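PDB 3CSW: probable branched-chain-amino-acid aminotransferase from Thermotoga maritima MSB8, which probably catalyses the pyridoxal-phosphate-dependent transfer of an amino group between leucine, isoleucine or valine and 2-oxoglutarate. Local coordinates for residues K58-L63 and D79-V84; I98-F103 and V109-S114. One frame throughout, in Å; residues are numbered along the deposited sequence. Where two conformers were deposited one is given.

Interaction 1 packs helix 56-68 against helix 78-89; interaction 2 is the beta hairpin of strands 96-102 and 109-115, which follows next in the chain, so the two come in series. Their centres lie about 11 Å apart on the same side of the chain's centre, and all four segments belong to the class-IV aminotransferase part of the chain. Helix 78-89 takes part in both neighbourhoods: F81 CD1 lies 3.8 Å from F111 CE2, F81 CE1 lies 4.0 Å from V100 CG2, and V84 CG1 lies 3.7 Å from F111 CD1. F81 thus packs on Y60 as well as on the hairpin. This continuous packing joins the six-stranded antiparallel sheet to the helix that carries R62 of the cofactor pocket.

Interaction 1: K58-L63 and D79-V84; sequences KHYTRL and DEFTKV. With PLP (pyridoxal-5'-phosphate), chain E.
O1P of the pyridoxal phosphate accepts a hydrogen bond from R62 NH2 and a weak second one from R62 NH1, in the one of two deposited conformers described here. The NH2 bond is the sounder, 2.9 Å to O1P with an N-H...O angle of 142°. The oxygen lies at the edge of the guanidinium, near its plane, and the side chain gets there by bending at chi2 and chi3. E44, whose OE2 forms a salt bridge with R62 NE while its OE1 accepts from H59 ND1, is consistent with a second-shell role in orienting the guanidinium. T204, T240 and the backbone N of I203 are among the other groups hydrogen-bonded to the cofactor.

Elsewhere on helix 56-68, Y60 meets F81 of helix 78-89, and this one pair carries most of the helix-helix contact. The contact is apolar: Y60 CD1 stands over one face of the F81 ring, offset toward its rim, 3.7 Å from F81 CG, while Y60 CB lies 3.8 Å from F81 CE2. With centroids 5.3 Å apart and planes inclined at 53°, the rings are neither stacked nor edge-to-face. Both side chains hold CG opposite the backbone N (chi1 -176° in Y60), and they slide past each other in opposite directions. Y60 OH, beyond the ring contact, is hydrogen-bonded to L76 O.

Each helix also turns a threonine hydroxyl back on itself. D79 O accepts T82 OG1 at 2.8 Å as well as K83 N, both from the same face of its carbonyl plane; K58 O is likewise shared by T61 OG1 and R62 N. The chemistry thus divides: the contact between the helices is apolar, whereas R62 is held by hydrogen bonds and a salt bridge, and its cation would probably offset part of the phosphate's negative charge.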
ATOM      1  N   LYS A  58      30.429  13.213  -9.676  1.00 29.47           N
ATOM      2  CA  LYS A  58      29.056  12.744  -9.563  1.00 30.50           C
ATOM      3  C   LYS A  58      28.906  11.661  -8.502  1.00 31.08           C
ATOM      4  O   LYS A  58      27.951  11.679  -7.727  1.00 33.06           O
ATOM      5  CB  LYS A  58      28.548  12.232 -10.914  1.00 29.72           C
ATOM      6  CG  LYS A  58      28.359  13.356 -11.918  1.00 32.51           C
ATOM      7  CD  LYS A  58      27.831  12.888 -13.249  1.00 29.61           C
ATOM      8  CE  LYS A  58      27.457  14.089 -14.115  1.00 32.39           C
ATOM      9  NZ  LYS A  58      27.057  13.586 -15.478  1.00 40.14           N
ATOM     10  N   HIS A  59      29.849  10.724  -8.477  1.00 31.47           N
ATOM     11  CA  HIS A  59      29.857   9.663  -7.473  1.00 31.25           C
ATOM     12  C   HIS A  59      30.157  10.190  -6.076  1.00 32.38           C
ATOM     13  O   HIS A  59      29.566   9.739  -5.117  1.00 35.42           O
ATOM     14  CB  HIS A  59      30.853   8.578  -7.856  1.00 31.43           C
ATOM     15  CG  HIS A  59      30.352   7.662  -8.923  1.00 29.85           C
ATOM     16  ND1 HIS A  59      29.417   6.684  -8.670  1.00 33.69           N
ATOM     17  CD2 HIS A  59      30.635   7.579 -10.243  1.00 30.31           C
ATOM     18  CE1 HIS A  59      29.152   6.035  -9.791  1.00 31.41           C
ATOM     19  NE2 HIS A  59      29.890   6.545 -10.754  1.00 26.83           N
ATOM     20  N   TYR A  60      31.076  11.140  -5.966  1.00 33.85           N
ATOM     21  CA  TYR A  60      31.379  11.788  -4.689  1.00 33.56           C
ATOM     22  C   TYR A  60      30.148  12.473  -4.079  1.00 34.36           C
ATOM     23  O   TYR A  60      29.896  12.367  -2.883  1.00 34.22           O
ATOM     24  CB  TYR A  60      32.498  12.823  -4.869  1.00 32.80           C
ATOM     25  CG  TYR A  60      32.932  13.474  -3.573  1.00 34.11           C
ATOM     26  CD1 TYR A  60      33.807  12.827  -2.700  1.00 32.74           C
ATOM     27  CD2 TYR A  60      32.441  14.717  -3.204  1.00 35.15           C
ATOM     28  CE1 TYR A  60      34.188  13.413  -1.494  1.00 31.51           C
ATOM     29  CE2 TYR A  60      32.809  15.319  -1.999  1.00 32.83           C
ATOM     30  CZ  TYR A  60      33.682  14.670  -1.148  1.00 36.67           C
ATOM     31  OH  TYR A  60      34.051  15.296   0.038  1.00 37.99           O
ATOM     32  N   THR A  61      29.385  13.192  -4.891  1.00 35.64           N
ATOM     33  CA  THR A  61      28.208  13.900  -4.358  1.00 35.87           C
ATOM     34  C   THR A  61      27.099  12.917  -3.956  1.00 35.82           C
ATOM     35  O   THR A  61      26.368  13.191  -3.007  1.00 36.91           O
ATOM     36  CB  THR A  61      27.695  15.015  -5.316  1.00 36.54           C
ATOM     37  OG1 THR A  61      27.056  14.428  -6.447  1.00 39.20           O
ATOM     38  CG2 THR A  61      28.872  15.896  -5.789  1.00 32.85           C
ATOM     39  N   ARG A  62      26.971  11.790  -4.659  1.00 35.84           N
ATOM     40  CA  ARG A  62      25.995  10.747  -4.300  0.50 37.36           C
ATOM     41  C   ARG A  62      26.398  10.110  -2.984  1.00 37.02           C
ATOM     42  O   ARG A  62      25.547   9.788  -2.159  1.00 38.09           O
ATOM     43  CB  ARG A  62      25.898   9.625  -5.348  0.50 37.18           C
ATOM     44  CG  ARG A  62      24.669   9.636  -6.255  0.50 39.36           C
ATOM     45  CD  ARG A  62      24.090   8.212  -6.418  0.50 37.53           C
ATOM     46  NE  ARG A  62      25.060   7.256  -6.960  0.50 37.14           N
ATOM     47  CZ  ARG A  62      24.847   6.428  -7.980  0.50 33.78           C
ATOM     48  NH1 ARG A  62      23.685   6.389  -8.608  0.50 35.26           N
ATOM     49  NH2 ARG A  62      25.813   5.614  -8.366  0.50 29.03           N
ATOM     50  N   LEU A  63      27.705   9.905  -2.812  1.00 38.12           N
ATOM     51  CA  LEU A  63      28.245   9.338  -1.575  1.00 37.28           C
ATOM     52  C   LEU A  63      27.891  10.278  -0.422  1.00 39.31           C
ATOM     53  O   LEU A  63      27.371   9.842   0.603  1.00 37.18           O
ATOM     54  CB  LEU A  63      29.764   9.112  -1.675  1.00 35.73           C
ATOM     55  CG  LEU A  63      30.479   8.316  -0.564  1.00 37.83           C
ATOM     56  CD1 LEU A  63      30.045   6.832  -0.493  1.00 32.71           C
ATOM     57  CD2 LEU A  63      31.991   8.383  -0.741  1.00 34.46           C
ATOM     58  N   ASP A  79      39.004  16.492  -3.523  1.00 37.61           N
ATOM     59  CA  ASP A  79      40.379  16.560  -3.988  1.00 37.57           C
ATOM     60  C   ASP A  79      41.167  15.322  -3.550  1.00 38.42           C
ATOM     61  O   ASP A  79      41.914  14.747  -4.345  1.00 39.86           O
ATOM     62  CB  ASP A  79      41.017  17.840  -3.447  1.00 38.65           C
ATOM     63  CG  ASP A  79      42.388  18.107  -4.026  1.00 39.99           C
ATOM     64  OD1 ASP A  79      42.563  17.985  -5.267  1.00 40.41           O
ATOM     65  OD2 ASP A  79      43.287  18.461  -3.229  1.00 45.58           O
ATOM     66  N   GLU A  80      40.985  14.904  -2.298  1.00 37.90           N
ATOM     67  CA  GLU A  80      41.653  13.703  -1.775  1.00 39.44           C
ATOM     68  C   GLU A  80      41.091  12.415  -2.381  1.00 37.06           C
ATOM     69  O   GLU A  80      41.840  11.480  -2.679  1.00 36.00           O
ATOM     70  CB  GLU A  80      41.520  13.654  -0.256  1.00 40.06           C
ATOM     71  CG  GLU A  80      42.314  14.752   0.448  1.00 43.94           C
ATOM     72  CD  GLU A  80      41.925  14.946   1.915  1.00 45.59           C
ATOM     73  OE1 GLU A  80      40.827  14.492   2.328  1.00 48.40           O
ATOM     74  OE2 GLU A  80      42.730  15.573   2.654  1.00 57.27           O
ATOM     75  N   PHE A  81      39.766  12.386  -2.527  1.00 37.42           N
ATOM     76  CA  PHE A  81      39.021  11.296  -3.182  1.00 35.57           C
ATOM     77  C   PHE A  81      39.635  11.054  -4.564  1.00 34.95           C
ATOM     78  O   PHE A  81      40.039   9.929  -4.872  1.00 35.20           O
ATOM     79  CB  PHE A  81      37.546  11.717  -3.268  1.00 35.11           C
ATOM     80  CG  PHE A  81      36.612  10.714  -3.923  1.00 35.89           C
ATOM     81  CD1 PHE A  81      36.269   9.537  -3.285  1.00 35.13           C
ATOM     82  CD2 PHE A  81      35.992  11.013  -5.140  1.00 32.64           C
ATOM     83  CE1 PHE A  81      35.375   8.645  -3.867  1.00 36.94           C
ATOM     84  CE2 PHE A  81      35.101  10.132  -5.720  1.00 34.64           C
ATOM     85  CZ  PHE A  81      34.786   8.951  -5.088  1.00 34.45           C
ATOM     86  N   THR A  82      39.750  12.116  -5.363  1.00 33.32           N
ATOM     87  CA  THR A  82      40.299  11.990  -6.709  1.00 33.83           C
ATOM     88  C   THR A  82      41.759  11.537  -6.664  1.00 34.45           C
ATOM     89  O   THR A  82      42.213  10.783  -7.529  1.00 34.68           O
ATOM     90  CB  THR A  82      40.196  13.304  -7.531  1.00 33.69           C
ATOM     91  OG1 THR A  82      41.053  14.319  -6.983  1.00 37.71           O
ATOM     92  CG2 THR A  82      38.790  13.808  -7.542  1.00 32.30           C
ATOM     93  N   LYS A  83      42.493  11.975  -5.643  1.00 34.42           N
ATOM     94  CA  LYS A  83      43.903  11.614  -5.524  1.00 35.06           C
ATOM     95  C   LYS A  83      44.088  10.117  -5.305  1.00 34.14           C
ATOM     96  O   LYS A  83      44.922   9.500  -5.968  1.00 33.11           O
ATOM     97  CB  LYS A  83      44.592  12.428  -4.418  1.00 36.90           C
ATOM     98  CG  LYS A  83      44.861  13.887  -4.823  1.00 37.07           C
ATOM     99  CD  LYS A  83      45.602  14.701  -3.723  1.00 37.95           C
ATOM    100  CE  LYS A  83      45.874  16.159  -4.188  1.00 39.96           C
ATOM    101  NZ  LYS A  83      46.978  16.851  -3.449  1.00 42.36           N
ATOM    102  N   VAL A  84      43.309   9.534  -4.385  1.00 33.51           N
ATOM    103  CA  VAL A  84      43.369   8.086  -4.139  1.00 32.68           C
ATOM    104  C   VAL A  84      42.861   7.299  -5.358  1.00 32.50           C
ATOM    105  O   VAL A  84      43.433   6.270  -5.724  1.00 32.67           O
ATOM    106  CB  VAL A  84      42.562   7.662  -2.874  1.00 32.58           C
ATOM    107  CG1 VAL A  84      42.641   6.148  -2.671  1.00 32.12           C
ATOM    108  CG2 VAL A  84      43.076   8.400  -1.614  1.00 31.81           C
TER
HETATM  109  N1  PLP E 300      20.096   0.594  -9.345  1.00 37.69           N
HETATM  110  C2  PLP E 300      20.685   0.016  -8.225  1.00 44.18           C
HETATM  111  C2A PLP E 300      19.782  -0.632  -7.222  1.00 37.75           C
HETATM  112  C3  PLP E 300      22.088   0.052  -8.068  1.00 50.38           C
HETATM  113  O3  PLP E 300      22.698  -0.586  -7.014  1.00 51.69           O
HETATM  114  C4  PLP E 300      22.884   0.681  -9.056  1.00 53.30           C
HETATM  115  C4A PLP E 300      24.384   0.677  -8.947  1.00 53.47           C
HETATM  116  O4A PLP E 300      25.035  -0.313  -9.330  1.00 64.86           O
HETATM  117  C5  PLP E 300      22.266   1.251 -10.182  1.00 43.80           C
HETATM  118  C6  PLP E 300      20.876   1.208 -10.305  1.00 36.73           C
HETATM  119  C5A PLP E 300      23.072   1.729 -11.368  1.00 42.16           C
HETATM  120  O4P PLP E 300      23.558   3.044 -11.136  1.00 44.26           O
HETATM  121  P   PLP E 300      24.896   3.626 -11.864  1.00 42.88           P
HETATM  122  O1P PLP E 300      25.327   4.940 -11.181  1.00 40.80           O
HETATM  123  O2P PLP E 300      24.598   3.891 -13.312  1.00 35.11           O
HETATM  124  O3P PLP E 300      25.951   2.539 -11.710  1.00 42.59           O

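Interaction 2: I98-F103 and V109-S114; sequences IKVYLF and VLFVFS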
ATOM      1  N   ILE A  98      36.120   0.136  -9.266  1.00 37.53           N
ATOM      2  CA  ILE A  98      36.500   0.706  -7.970  1.00 35.67           C
ATOM      3  C   ILE A  98      35.260   0.778  -7.079  1.00 35.60           C
ATOM      4  O   ILE A  98      34.259   1.340  -7.490  1.00 35.15           O
ATOM      5  CB  ILE A  98      37.077   2.149  -8.115  1.00 36.26           C
ATOM      6  CG1 ILE A  98      38.179   2.226  -9.199  1.00 34.52           C
ATOM      7  CG2 ILE A  98      37.603   2.625  -6.776  1.00 28.86           C
ATOM      8  CD1 ILE A  98      38.499   3.644  -9.673  1.00 33.68           C
ATOM      9  N   LYS A  99      35.332   0.201  -5.879  1.00 36.82           N
ATOM     10  CA  LYS A  99      34.262   0.284  -4.881  1.00 39.40           C
ATOM     11  C   LYS A  99      34.769   1.168  -3.759  1.00 35.89           C
ATOM     12  O   LYS A  99      35.909   1.010  -3.340  1.00 35.59           O
ATOM     13  CB  LYS A  99      33.912  -1.086  -4.299  1.00 38.19           C
ATOM     14  CG  LYS A  99      33.459  -2.124  -5.306  1.00 48.91           C
ATOM     15  CD  LYS A  99      33.525  -3.549  -4.714  1.00 52.15           C
ATOM     16  CE  LYS A  99      33.966  -4.601  -5.772  1.00 63.47           C
ATOM     17  NZ  LYS A  99      34.590  -5.816  -5.156  1.00 63.66           N
ATOM     18  N   VAL A 100      33.931   2.098  -3.294  1.00 33.44           N
ATOM     19  CA  VAL A 100      34.278   3.000  -2.196  1.00 33.33           C
ATOM     20  C   VAL A 100      33.256   2.840  -1.067  1.00 34.57           C
ATOM     21  O   VAL A 100      32.059   3.028  -1.284  1.00 33.48           O
ATOM     22  CB  VAL A 100      34.333   4.484  -2.642  1.00 33.24           C
ATOM     23  CG1 VAL A 100      34.886   5.351  -1.487  1.00 31.57           C
ATOM     24  CG2 VAL A 100      35.202   4.626  -3.893  1.00 29.58           C
ATOM     25  N   TYR A 101      33.734   2.474   0.123  1.00 33.23           N
ATOM     26  CA  TYR A 101      32.874   2.258   1.272  1.00 34.06           C
ATOM     27  C   TYR A 101      33.118   3.308   2.328  1.00 35.43           C
ATOM     28  O   TYR A 101      34.266   3.578   2.674  1.00 36.92           O
ATOM     29  CB  TYR A 101      33.147   0.897   1.892  1.00 33.38           C
ATOM     30  CG  TYR A 101      32.895  -0.298   0.989  1.00 31.53           C
ATOM     31  CD1 TYR A 101      31.623  -0.803   0.803  1.00 34.81           C
ATOM     32  CD2 TYR A 101      33.953  -0.963   0.376  1.00 35.87           C
ATOM     33  CE1 TYR A 101      31.407  -1.925  -0.001  1.00 35.00           C
ATOM     34  CE2 TYR A 101      33.749  -2.068  -0.430  1.00 37.02           C
ATOM     35  CZ  TYR A 101      32.479  -2.547  -0.610  1.00 36.77           C
ATOM     36  OH  TYR A 101      32.296  -3.645  -1.399  1.00 40.35           O
ATOM     37  N   LEU A 102      32.042   3.871   2.866  1.00 36.65           N
ATOM     38  CA  LEU A 102      32.146   4.836   3.941  1.00 40.96           C
ATOM     39  C   LEU A 102      31.528   4.196   5.186  1.00 42.33           C
ATOM     40  O   LEU A 102      30.392   3.717   5.151  1.00 41.02           O
ATOM     41  CB  LEU A 102      31.450   6.128   3.534  1.00 40.78           C
ATOM     42  CG  LEU A 102      31.394   7.271   4.546  1.00 46.50           C
ATOM     43  CD1 LEU A 102      32.794   7.803   4.869  1.00 49.26           C
ATOM     44  CD2 LEU A 102      30.479   8.368   3.999  1.00 43.75           C
ATOM     45  N   PHE A 103      32.290   4.165   6.273  1.00 45.31           N
ATOM     46  CA  PHE A 103      31.893   3.430   7.472  1.00 49.50           C
ATOM     47  C   PHE A 103      31.243   4.274   8.549  1.00 55.75           C
ATOM     48  O   PHE A 103      31.634   5.427   8.768  1.00 52.64           O
ATOM     49  CB  PHE A 103      33.061   2.610   8.045  1.00 48.50           C
ATOM     50  CG  PHE A 103      33.440   1.459   7.174  1.00 47.04           C
ATOM     51  CD1 PHE A 103      32.642   0.330   7.119  1.00 46.36           C
ATOM     52  CD2 PHE A 103      34.553   1.526   6.357  1.00 42.30           C
ATOM     53  CE1 PHE A 103      32.966  -0.716   6.285  1.00 45.82           C
ATOM     54  CE2 PHE A 103      34.880   0.482   5.528  1.00 47.32           C
ATOM     55  CZ  PHE A 103      34.084  -0.640   5.487  1.00 47.28           C
ATOM     56  N   VAL A 109      37.156   5.547   5.274  1.00 46.64           N
ATOM     57  CA  VAL A 109      36.881   5.218   3.861  1.00 44.03           C
ATOM     58  C   VAL A 109      37.765   4.048   3.394  1.00 42.83           C
ATOM     59  O   VAL A 109      38.946   3.971   3.744  1.00 43.73           O
ATOM     60  CB  VAL A 109      37.082   6.451   2.937  1.00 44.44           C
ATOM     61  CG1 VAL A 109      36.780   6.110   1.474  1.00 38.49           C
ATOM     62  CG2 VAL A 109      36.188   7.604   3.391  1.00 47.10           C
ATOM     63  N   LEU A 110      37.176   3.129   2.630  1.00 39.79           N
ATOM     64  CA  LEU A 110      37.910   2.001   2.060  1.00 38.22           C
ATOM     65  C   LEU A 110      37.686   1.974   0.563  1.00 36.26           C
ATOM     66  O   LEU A 110      36.541   1.967   0.115  1.00 35.97           O
ATOM     67  CB  LEU A 110      37.441   0.674   2.658  1.00 38.40           C
ATOM     68  CG  LEU A 110      37.903  -0.648   2.024  1.00 39.29           C
ATOM     69  CD1 LEU A 110      39.370  -0.870   2.269  1.00 32.78           C
ATOM     70  CD2 LEU A 110      37.080  -1.798   2.592  1.00 37.98           C
ATOM     71  N   PHE A 111      38.778   1.952  -0.206  1.00 35.13           N
ATOM     72  CA  PHE A 111      38.697   1.838  -1.666  1.00 34.24           C
ATOM     73  C   PHE A 111      39.159   0.440  -2.035  1.00 34.47           C
ATOM     74  O   PHE A 111      40.126  -0.054  -1.449  1.00 34.95           O
ATOM     75  CB  PHE A 111      39.614   2.834  -2.358  1.00 33.76           C
ATOM     76  CG  PHE A 111      39.295   4.292  -2.103  1.00 35.09           C
ATOM     77  CD1 PHE A 111      39.624   4.896  -0.892  1.00 34.00           C
ATOM     78  CD2 PHE A 111      38.763   5.085  -3.119  1.00 33.97           C
ATOM     79  CE1 PHE A 111      39.392   6.264  -0.679  1.00 33.14           C
ATOM     80  CE2 PHE A 111      38.534   6.454  -2.911  1.00 34.36           C
ATOM     81  CZ  PHE A 111      38.842   7.037  -1.691  1.00 32.91           C
ATOM     82  N   VAL A 112      38.477  -0.199  -2.981  1.00 32.95           N
ATOM     83  CA  VAL A 112      38.876  -1.518  -3.468  1.00 33.84           C
ATOM     84  C   VAL A 112      39.029  -1.398  -4.984  1.00 36.15           C
ATOM     85  O   VAL A 112      38.090  -1.008  -5.673  1.00 36.29           O
ATOM     86  CB  VAL A 112      37.846  -2.637  -3.113  1.00 34.07           C
ATOM     87  CG1 VAL A 112      38.388  -4.009  -3.489  1.00 32.08           C
ATOM     88  CG2 VAL A 112      37.484  -2.612  -1.640  1.00 27.52           C
ATOM     89  N   PHE A 113      40.226  -1.697  -5.491  1.00 36.94           N
ATOM     90  CA  PHE A 113      40.507  -1.640  -6.931  1.00 37.46           C
ATOM     91  C   PHE A 113      40.716  -3.043  -7.485  1.00 37.90           C
ATOM     92  O   PHE A 113      41.498  -3.794  -6.929  1.00 38.95           O
ATOM     93  CB  PHE A 113      41.774  -0.838  -7.196  1.00 35.36           C
ATOM     94  CG  PHE A 113      41.713   0.599  -6.740  1.00 33.34           C
ATOM     95  CD1 PHE A 113      42.013   0.939  -5.431  1.00 32.88           C
ATOM     96  CD2 PHE A 113      41.435   1.618  -7.644  1.00 36.19           C
ATOM     97  CE1 PHE A 113      42.001   2.254  -5.021  1.00 34.46           C
ATOM     98  CE2 PHE A 113      41.414   2.947  -7.234  1.00 37.04           C
ATOM     99  CZ  PHE A 113      41.697   3.266  -5.919  1.00 33.85           C
ATOM    100  N   SER A 114      40.016  -3.392  -8.561  1.00 38.43           N
ATOM    101  CA  SER A 114      40.194  -4.693  -9.212  1.00 40.10           C
ATOM    102  C   SER A 114      40.022  -4.578 -10.719  1.00 41.58           C
ATOM    103  O   SER A 114      39.357  -3.675 -11.202  1.00 43.68           O
ATOM    104  CB  SER A 114      39.223  -5.738  -8.651  1.00 41.09           C
ATOM    105  OG  SER A 114      37.876  -5.414  -8.912  1.00 40.15           O
TER
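Strands 98-102 and 109-114 run antiparallel at 167°, their axes 4.7 Å apart at closest approach, and alternate hydrogen-bonded pairs (K99 with V112, Y101 with L110) with non-hydrogen-bonded ones (I98 with F113, V100 with F111, L102 with V109). Both hydrogen-bonded pairs are reciprocal, and all four donors lie in the plane of the accepting carbonyl. The straightest bond, Y101 N to L110 O, is 2.9 Å long at 170°.

Two CH-pi contacts lie on the face of I98, V100, L102, V109, F111 and F113. I98 CG2 sits over the F113 ring face, 4.2 Å from the centroid and offset toward the rim, while I98 CG1 comes 3.7 Å from F113 CD2. The chi1 of I98 (-50°) sets CG2 opposite the backbone N and CG1 beside it, so both branches reach the same ring. An alanine in place of I98 is likely to leave that F113 face without its aliphatic cover and the ring freer to shift. V100 repeats the arrangement with CG1 over F111, and that same methyl also meets V109 CG1 at 3.6 Å. L102 CD1 touches V109 CG2 at 3.7 Å.

The segments form the beta hairpin of strands 96-102 and 109-115, which occupies the middle of the antiparallel sheet: I98, V100 and L102 bond through their backbones to strand 42-49 on one flank, F111 and F113 to strand 14-17 on the other.

On the face of K99, Y101, L110 and V112, the tyrosine ring receives V112 CG2 at its edge, 4.0 Å from Y101 CE2, and lies alongside L110. Just past the strand end, F103 brings its ring edge to L110 CB. The face of K99 and Y101 meets the second subunit, whose E35 OE2 takes a hydrogen bond with Y101 OH and a salt bridge with K99 NZ.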